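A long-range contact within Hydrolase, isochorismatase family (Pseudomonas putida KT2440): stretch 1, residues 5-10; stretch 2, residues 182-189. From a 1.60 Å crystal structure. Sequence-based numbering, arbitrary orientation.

Stretch 1 5-10: PTTMFR
Stretch 2, residues 182-189: VMADNFAC

Near the N terminus, an extended segment (P5–T7, psi 143 to 152°) turns into a helix at M8, and this helix start packs against a helix that enters from earlier in the chain and includes V182–D185. The register is set by T7 and D185, whose CA atoms lie 4.5 Å apart; 344 Å² is buried in all.

D185 anchors the contact. Its CA-to-CB bond points away from stretch 1, but chi1 t (-174°) with chi2 41° brings the carboxylate back, so that M8 N donates to D185 OD1 (2.9 Å). F9 N donates to D185 O (3.2 Å). Amides in a helix's first turn lack acceptors within their own helix, and D185 supplies them from both side chain and backbone. T7, at the N-cap with chi1 p (57°), turns OG1 to accept from R10 N (3.0 Å), leaving T7 CG2 3.7 Å from A184 O.

F9 has the most surface covered by the other stretch (89 Å²). Chi1 m (-78°) and chi2 -62° carry its buried ring against the backbone of A184–F187: N186 CA lies over one face, 4.0 Å from the centroid in a CH-pi contact, while A184 O approaches the edge, 3.3 Å from F9 CD2. The CA-to-CB bond of selenomethionine M8 points toward stretch 2, and with chi1 t, chi2 p and chi3 p its CG lies 3.3 Å from OD1 of N186, whose t rotamer (-154°) brings the amide nearer.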

ATOM      1  N   PRO A   5       0.907  18.860  -9.013  1.00 19.58           N
ATOM      2  CA  PRO A   5       0.160  18.296  -7.906  1.00 21.03           C
ATOM      3  C   PRO A   5       0.736  18.685  -6.555  1.00 20.22           C
ATOM      4  O   PRO A   5       1.969  18.870  -6.413  1.00 19.28           O
ATOM      5  CB  PRO A   5       0.307  16.795  -8.140  1.00 22.51           C
ATOM      6  CG  PRO A   5       0.469  16.657  -9.613  1.00 18.63           C
ATOM      7  CD  PRO A   5       1.348  17.824  -9.965  1.00 21.06           C
ATOM      8  N   THR A   6      -0.144  18.728  -5.562  1.00 22.69           N
ATOM      9  CA  THR A   6       0.206  18.994  -4.170  1.00 23.81           C
ATOM     10  C   THR A   6       0.114  17.685  -3.452  1.00 22.76           C
ATOM     11  O   THR A   6      -0.798  16.919  -3.728  1.00 33.83           O
ATOM     12  CB  THR A   6      -0.747  20.006  -3.511  1.00 23.80           C
ATOM     13  OG1 THR A   6      -0.770  21.220  -4.286  1.00 31.78           O
ATOM     14  CG2 THR A   6      -0.292  20.353  -2.157  1.00 21.93           C
ATOM     15  N   THR A   7       1.004  17.420  -2.501  1.00 21.55           N
ATOM     16  CA  THR A   7       0.945  16.146  -1.790  1.00 20.61           C
ATOM     17  C   THR A   7      -0.195  16.273  -0.803  1.00 21.71           C
ATOM     18  O   THR A   7      -0.516  17.389  -0.385  1.00 18.04           O
ATOM     19  CB  THR A   7       2.236  15.826  -1.012  1.00 21.92           C
ATOM     20  OG1 THR A   7       2.505  16.894  -0.087  1.00 21.71           O
ATOM     21  CG2 THR A   7       3.441  15.648  -1.938  1.00 21.57           C
HETATM   22  N   MSE A   8      -0.806  15.156  -0.456  1.00 20.03           N
HETATM   23  CA  MSE A   8      -1.791  15.129   0.641  1.00 19.91           C
HETATM   24  C   MSE A   8      -1.164  15.722   1.888  1.00 20.73           C
HETATM   25  O   MSE A   8      -1.801  16.443   2.633  1.00 16.93           O
HETATM   26  CB  MSE A   8      -2.304  13.710   0.859  1.00 25.51           C
HETATM   27  CG  MSE A   8      -3.503  13.670   1.799  1.00 25.31           C
HETATM   28 SE   MSE A   8      -5.040  14.686   1.033  0.75 30.95          SE
HETATM   29  CE  MSE A   8      -4.527  14.111  -0.750  1.00 14.95           C
ATOM     30  N   PHE A   9       0.099  15.412   2.159  1.00 17.91           N
ATOM     31  CA  PHE A   9       0.798  16.013   3.287  1.00 18.27           C
ATOM     32  C   PHE A   9       0.710  17.547   3.290  1.00 20.87           C
ATOM     33  O   PHE A   9       0.326  18.148   4.289  1.00 22.90           O
ATOM     34  CB  PHE A   9       2.273  15.613   3.275  1.00 20.38           C
ATOM     35  CG  PHE A   9       2.570  14.203   3.776  1.00 13.65           C
ATOM     36  CD1 PHE A   9       2.286  13.802   5.073  1.00 13.49           C
ATOM     37  CD2 PHE A   9       3.226  13.294   2.961  1.00 13.57           C
ATOM     38  CE1 PHE A   9       2.576  12.525   5.509  1.00 14.74           C
ATOM     39  CE2 PHE A   9       3.575  12.029   3.400  1.00 15.35           C
ATOM     40  CZ  PHE A   9       3.237  11.632   4.700  1.00 14.98           C
ATOM     41  N   ARG A  10       1.067  18.174   2.180  1.00 20.02           N
ATOM     42  CA  ARG A  10       1.101  19.626   2.142  1.00 20.19           C
ATOM     43  C   ARG A  10      -0.297  20.216   2.128  1.00 19.93           C
ATOM     44  O   ARG A  10      -0.545  21.249   2.750  1.00 19.37           O
ATOM     45  CB  ARG A  10       1.937  20.120   0.946  1.00 24.87           C
ATOM     46  CG  ARG A  10       3.401  19.677   1.035  1.00 32.57           C
ATOM     47  CD  ARG A  10       4.399  20.635   1.627  1.00 41.67           C
ATOM     48  NE  ARG A  10       4.918  21.639   0.696  1.00 45.02           N
ATOM     49  CZ  ARG A  10       6.161  22.137   0.758  1.00 49.36           C
ATOM     50  NH1 ARG A  10       7.031  21.695   1.659  1.00 57.09           N
ATOM     51  NH2 ARG A  10       6.555  23.069  -0.108  1.00 31.71           N
ATOM     52  N   VAL A 182       3.665   7.707  -4.762  1.00 11.31           N
ATOM     53  CA  VAL A 182       2.536   7.306  -3.890  1.00 14.29           C
ATOM     54  C   VAL A 182       2.912   7.445  -2.402  1.00 17.12           C
ATOM     55  O   VAL A 182       2.186   8.042  -1.608  1.00 14.58           O
ATOM     56  CB  VAL A 182       2.085   5.865  -4.245  1.00 14.59           C
ATOM     57  CG1 VAL A 182       1.280   5.202  -3.132  1.00 16.74           C
ATOM     58  CG2 VAL A 182       1.347   5.862  -5.578  1.00 13.98           C
HETATM   59  N   MSE A 183       4.078   6.911  -2.038  1.00 15.26           N
HETATM   60  CA  MSE A 183       4.617   7.076  -0.687  1.00 15.19           C
HETATM   61  C   MSE A 183       4.779   8.536  -0.310  1.00 14.05           C
HETATM   62  O   MSE A 183       4.340   8.942   0.749  1.00 14.07           O
HETATM   63  CB  MSE A 183       5.971   6.343  -0.600  1.00 13.75           C
HETATM   64  CG  MSE A 183       5.796   4.818  -0.738  1.00 11.72           C
HETATM   65 SE   MSE A 183       5.079   4.036   0.867  0.75 13.83          SE
HETATM   66  CE  MSE A 183       3.303   3.660   0.232  1.00 16.79           C
ATOM     67  N   ALA A 184       5.398   9.339  -1.186  1.00 13.50           N
ATOM     68  CA  ALA A 184       5.645  10.748  -0.913  1.00 15.08           C
ATOM     69  C   ALA A 184       4.339  11.539  -0.771  1.00 13.62           C
ATOM     70  O   ALA A 184       4.304  12.583  -0.109  1.00 18.40           O
ATOM     71  CB  ALA A 184       6.503  11.355  -2.009  1.00 15.86           C
ATOM     72  N   ASP A 185       3.283  11.081  -1.401  1.00 15.02           N
ATOM     73  CA  ASP A 185       2.006  11.800  -1.333  1.00 14.30           C
ATOM     74  C   ASP A 185       1.429  11.795   0.087  1.00 16.98           C
ATOM     75  O   ASP A 185       0.843  12.798   0.510  1.00 19.27           O
ATOM     76  CB  ASP A 185       1.013  11.164  -2.319  1.00 18.25           C
ATOM     77  CG  ASP A 185      -0.292  11.920  -2.422  1.00 16.60           C
ATOM     78  OD1 ASP A 185      -0.223  13.163  -2.438  1.00 16.62           O
ATOM     79  OD2 ASP A 185      -1.341  11.226  -2.596  1.00 18.73           O
ATOM     80  N   ASN A 186       1.517  10.668   0.787  1.00 18.50           N
ATOM     81  CA  ASN A 186       0.723  10.478   1.998  1.00 15.69           C
ATOM     82  C   ASN A 186       1.246   9.436   3.029  1.00 15.55           C
ATOM     83  O   ASN A 186       0.538   9.130   4.001  1.00 19.23           O
ATOM     84  CB  ASN A 186      -0.683  10.053   1.563  1.00 18.32           C
ATOM     85  CG  ASN A 186      -1.759  10.415   2.569  1.00 16.72           C
ATOM     86  OD1 ASN A 186      -1.649  11.396   3.288  1.00 17.28           O
ATOM     87  ND2 ASN A 186      -2.823   9.628   2.581  1.00 21.77           N
ATOM     88  N   PHE A 187       2.429   8.861   2.795  1.00 15.63           N
ATOM     89  CA  PHE A 187       2.879   7.781   3.670  1.00 15.50           C
ATOM     90  C   PHE A 187       4.304   7.917   4.193  1.00 18.00           C
ATOM     91  O   PHE A 187       4.612   7.350   5.247  1.00 16.93           O
ATOM     92  CB  PHE A 187       2.658   6.458   2.995  1.00 12.85           C
ATOM     93  CG  PHE A 187       1.214   6.202   2.662  1.00 12.58           C
ATOM     94  CD1 PHE A 187       0.355   5.780   3.646  1.00 14.70           C
ATOM     95  CD2 PHE A 187       0.725   6.457   1.398  1.00 16.05           C
ATOM     96  CE1 PHE A 187      -0.983   5.580   3.363  1.00 13.25           C
ATOM     97  CE2 PHE A 187      -0.617   6.244   1.099  1.00 14.32           C
ATOM     98  CZ  PHE A 187      -1.458   5.807   2.103  1.00 12.86           C
ATOM     99  N   ALA A 188       5.168   8.666   3.517  1.00 15.35           N
ATOM    100  CA  ALA A 188       6.556   8.805   3.989  1.00 16.55           C
ATOM    101  C   ALA A 188       7.220   9.993   3.375  1.00 15.98           C
ATOM    102  O   ALA A 188       6.793  10.461   2.330  1.00 15.71           O
ATOM    103  CB  ALA A 188       7.364   7.569   3.614  1.00 13.08           C
ATOM    104  N   CYS A 189       8.253  10.506   4.034  1.00 15.57           N
ATOM    105  CA  CYS A 189       9.280  11.304   3.336  1.00 15.08           C
ATOM    106  C   CYS A 189      10.043  10.346   2.483  1.00 15.50           C
ATOM    107  O   CYS A 189      10.367   9.239   2.928  1.00 17.44           O
ATOM    108  CB  CYS A 189      10.201  11.985   4.335  1.00 14.55           C
ATOM    109  SG  CYS A 189       9.408  13.383   5.155  1.00 20.33           S
TER